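Local coordinates for uncharacterized protein (Mycolicibacterium smegmatis MC2 155, PDB 6T84), which is required for MmpL3-dependent transport of trehalose monomycolate to the mycobacterial cell wall, and for growth and cell elongation, at residues A[69-74]-A[150-155]. Residues are numbered along the deposited sequence; the frame is centred on the assembly and turned at random.
Sequences EVATVI and LVAMPV
T72 and M153 face each other as a hydrogen-bonded antiparallel pair, and I74 repeats the arrangement with V151, so four backbone bonds join strand 71-74 to strand 150-153. The straightest runs from M153 N to T72 O (2.8 Å, 170° at the hydrogen). Between these two pairs lies the non-hydrogen-bonded pair V73 and A152, where V73 CA approaches V151 O at 3.3 Å in a CA-H...O contact.

This strand pairing is the tightly packed part. M153 has two conformers; in the one given here its CG sits between its own backbone N and carbonyl carbon (chi1 67°), 3.8 Å from T72 CB, and a bend at chi3 brings CE to 3.6 Å from I74 CD1. Between the two segments the face of V73 and A152 makes fewer contacts, with V73 CG1 meeting L150 CD2 at 4.0 Å.

Beyond P154 the pairing gives way to water. One water accepts from V155 N and reaches V70 O only weakly; another donates to both T72 OG1 and V155 O. V155 CG2 still presses on the backbone of A71.

The two strands are neighbours inside the large antiparallel sheet of the N-terminal domain, probably cytoplasmic, which suffices for interaction with MmpL3. Strand 141-144 flanks one side and 60-67, whose D66 OD1 is hydrogen-bonded to T72 OG1, the other. Helix 159-175 packs over I74, V151 and M153 through L166, V169 and W162.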
ATOM      1  N   GLU A  69       1.500  -9.591 -13.263  1.00 38.77           N
ATOM      2  CA  GLU A  69       0.428 -10.538 -12.954  1.00 46.48           C
ATOM      3  C   GLU A  69       0.217 -10.734 -11.451  1.00 66.73           C
ATOM      4  O   GLU A  69      -0.242 -11.789 -11.008  1.00 61.71           O
ATOM      5  CB  GLU A  69       0.654 -11.872 -13.668  1.00 81.53           C
ATOM      6  CG  GLU A  69       0.840 -11.730 -15.172  1.00 83.94           C
ATOM      7  CD  GLU A  69       1.157 -13.052 -15.846  1.00122.18           C
ATOM      8  OE1 GLU A  69       1.373 -14.052 -15.124  1.00 92.03           O
ATOM      9  OE2 GLU A  69       1.187 -13.092 -17.098  1.00121.67           O
ATOM     10  N   VAL A  70       0.547  -9.731 -10.641  1.00 48.63           N
ATOM     11  CA  VAL A  70       0.308  -9.844  -9.206  1.00 38.13           C
ATOM     12  C   VAL A  70      -0.496  -8.635  -8.738  1.00 31.47           C
ATOM     13  O   VAL A  70      -1.621  -8.768  -8.201  1.00 31.79           O
ATOM     14  CB  VAL A  70       1.607  -9.942  -8.391  1.00 39.61           C
ATOM     15  CG1 VAL A  70       1.293  -9.835  -6.899  1.00 46.08           C
ATOM     16  CG2 VAL A  70       2.355 -11.239  -8.687  1.00 37.50           C
ATOM     17  N   ALA A  71       0.078  -7.453  -8.922  1.00 25.57           N
ATOM     18  CA  ALA A  71      -0.542  -6.263  -8.365  1.00 20.83           C
ATOM     19  C   ALA A  71       0.098  -5.017  -8.948  1.00 17.65           C
ATOM     20  O   ALA A  71       1.260  -5.034  -9.363  1.00 18.33           O
ATOM     21  CB  ALA A  71      -0.317  -6.195  -6.846  1.00 20.69           C
ATOM     22  N   THR A  72      -0.635  -3.908  -8.867  1.00 15.72           N
ATOM     23  CA  THR A  72      -0.074  -2.569  -8.969  1.00 15.28           C
ATOM     24  C   THR A  72       0.016  -2.044  -7.535  1.00 13.99           C
ATOM     25  O   THR A  72      -0.951  -2.153  -6.782  1.00 15.44           O
ATOM     26  CB  THR A  72      -0.993  -1.668  -9.805  1.00 15.77           C
ATOM     27  OG1 THR A  72      -1.006  -2.141 -11.183  1.00 16.69           O
ATOM     28  CG2 THR A  72      -0.571  -0.173  -9.785  1.00 16.11           C
ATOM     29  N   VAL A  73       1.176  -1.565  -7.138  1.00 13.59           N
ATOM     30  CA  VAL A  73       1.442  -1.118  -5.772  1.00 13.66           C
ATOM     31  C   VAL A  73       1.715   0.374  -5.770  1.00 13.30           C
ATOM     32  O   VAL A  73       2.441   0.886  -6.631  1.00 13.56           O
ATOM     33  CB  VAL A  73       2.646  -1.884  -5.181  1.00 15.64           C
ATOM     34  CG1 VAL A  73       2.932  -1.401  -3.773  1.00 16.69           C
ATOM     35  CG2 VAL A  73       2.332  -3.388  -5.183  1.00 16.95           C
ATOM     36  N   ILE A  74       1.206   1.063  -4.751  1.00 12.75           N
ATOM     37  CA  ILE A  74       1.545   2.456  -4.479  1.00 12.95           C
ATOM     38  C   ILE A  74       2.168   2.486  -3.096  1.00 12.82           C
ATOM     39  O   ILE A  74       1.555   1.994  -2.133  1.00 13.39           O
ATOM     40  CB  ILE A  74       0.275   3.334  -4.515  1.00 13.43           C
ATOM     41  CG1 ILE A  74      -0.380   3.264  -5.894  1.00 14.97           C
ATOM     42  CG2 ILE A  74       0.599   4.787  -4.104  1.00 14.03           C
ATOM     43  CD1 ILE A  74      -1.799   3.984  -5.915  1.00 17.69           C
ATOM     44  N   LEU A 150       1.593   1.333   2.108  1.00 13.36           N
ATOM     45  CA  LEU A 150       1.412   0.786   0.765  1.00 13.19           C
ATOM     46  C   LEU A 150      -0.013   0.308   0.530  1.00 12.62           C
ATOM     47  O   LEU A 150      -0.712  -0.142   1.459  1.00 13.09           O
ATOM     48  CB  LEU A 150       2.349  -0.415   0.553  1.00 15.05           C
ATOM     49  CG  LEU A 150       3.861  -0.094   0.738  1.00 15.57           C
ATOM     50  CD1 LEU A 150       4.284  -0.475   2.173  1.00 16.46           C
ATOM     51  CD2 LEU A 150       4.695  -0.821  -0.276  1.00 15.68           C
ATOM     52  N   VAL A 151      -0.422   0.392  -0.729  0.62 12.26           N
ATOM     53  CA  VAL A 151      -1.689  -0.162  -1.196  0.62 12.65           C
ATOM     54  C   VAL A 151      -1.410  -1.023  -2.426  0.62 12.92           C
ATOM     55  O   VAL A 151      -0.718  -0.584  -3.354  0.62 14.44           O
ATOM     56  CB  VAL A 151      -2.691   0.960  -1.541  0.62 13.39           C
ATOM     57  CG1 VAL A 151      -3.950   0.367  -2.278  0.62 14.44           C
ATOM     58  CG2 VAL A 151      -3.033   1.843  -0.286  0.62 14.14           C
ATOM     59  N   ALA A 152      -1.976  -2.235  -2.451  1.00 12.68           N
ATOM     60  CA  ALA A 152      -1.894  -3.115  -3.601  1.00 13.98           C
ATOM     61  C   ALA A 152      -3.272  -3.224  -4.227  1.00 14.79           C
ATOM     62  O   ALA A 152      -4.282  -3.406  -3.516  1.00 14.65           O
ATOM     63  CB  ALA A 152      -1.365  -4.500  -3.224  1.00 15.43           C
ATOM     64  N   MET A 153      -3.342  -3.079  -5.543  0.54 15.21           N
ATOM     65  CA  MET A 153      -4.573  -3.227  -6.307  0.54 15.53           C
ATOM     66  C   MET A 153      -4.339  -4.121  -7.512  0.54 16.34           C
ATOM     67  O   MET A 153      -3.193  -4.388  -7.893  0.54 15.79           O
ATOM     68  CB  MET A 153      -5.080  -1.842  -6.763  0.54 16.41           C
ATOM     69  CG  MET A 153      -4.215  -1.109  -7.782  0.54 16.07           C
ATOM     70  SD  MET A 153      -4.771   0.579  -8.177  0.54 17.74           S
ATOM     71  CE  MET A 153      -4.108   1.423  -6.774  0.54 18.73           C
ATOM     72  N   PRO A 154      -5.398  -4.575  -8.176  1.00 16.83           N
ATOM     73  CA  PRO A 154      -5.200  -5.383  -9.396  1.00 17.76           C
ATOM     74  C   PRO A 154      -4.420  -4.616 -10.476  1.00 18.15           C
ATOM     75  O   PRO A 154      -4.541  -3.399 -10.617  1.00 17.61           O
ATOM     76  CB  PRO A 154      -6.628  -5.714  -9.846  1.00 19.17           C
ATOM     77  CG  PRO A 154      -7.406  -5.649  -8.551  1.00 19.54           C
ATOM     78  CD  PRO A 154      -6.821  -4.486  -7.783  1.00 18.96           C
ATOM     79  N   VAL A 155      -3.637  -5.365 -11.270  1.00 20.14           N
ATOM     80  CA  VAL A 155      -2.858  -4.738 -12.344  1.00 24.28           C
ATOM     81  C   VAL A 155      -3.755  -4.231 -13.439  1.00 24.47           C
ATOM     82  O   VAL A 155      -3.348  -3.383 -14.232  1.00 27.57           O
ATOM     83  CB  VAL A 155      -1.787  -5.687 -12.917  1.00 32.69           C
ATOM     84  CG1 VAL A 155      -0.993  -5.007 -14.020  1.00 54.64           C
ATOM     85  CG2 VAL A 155      -0.837  -6.074 -11.875  1.00 29.60           C
TER
HETATM   86  O   HOH W   1      -3.790  -8.101 -10.836  1.00 30.93           O
HETATM   87  O   HOH W   2      -2.688  -0.897 -12.951  1.00 22.59           O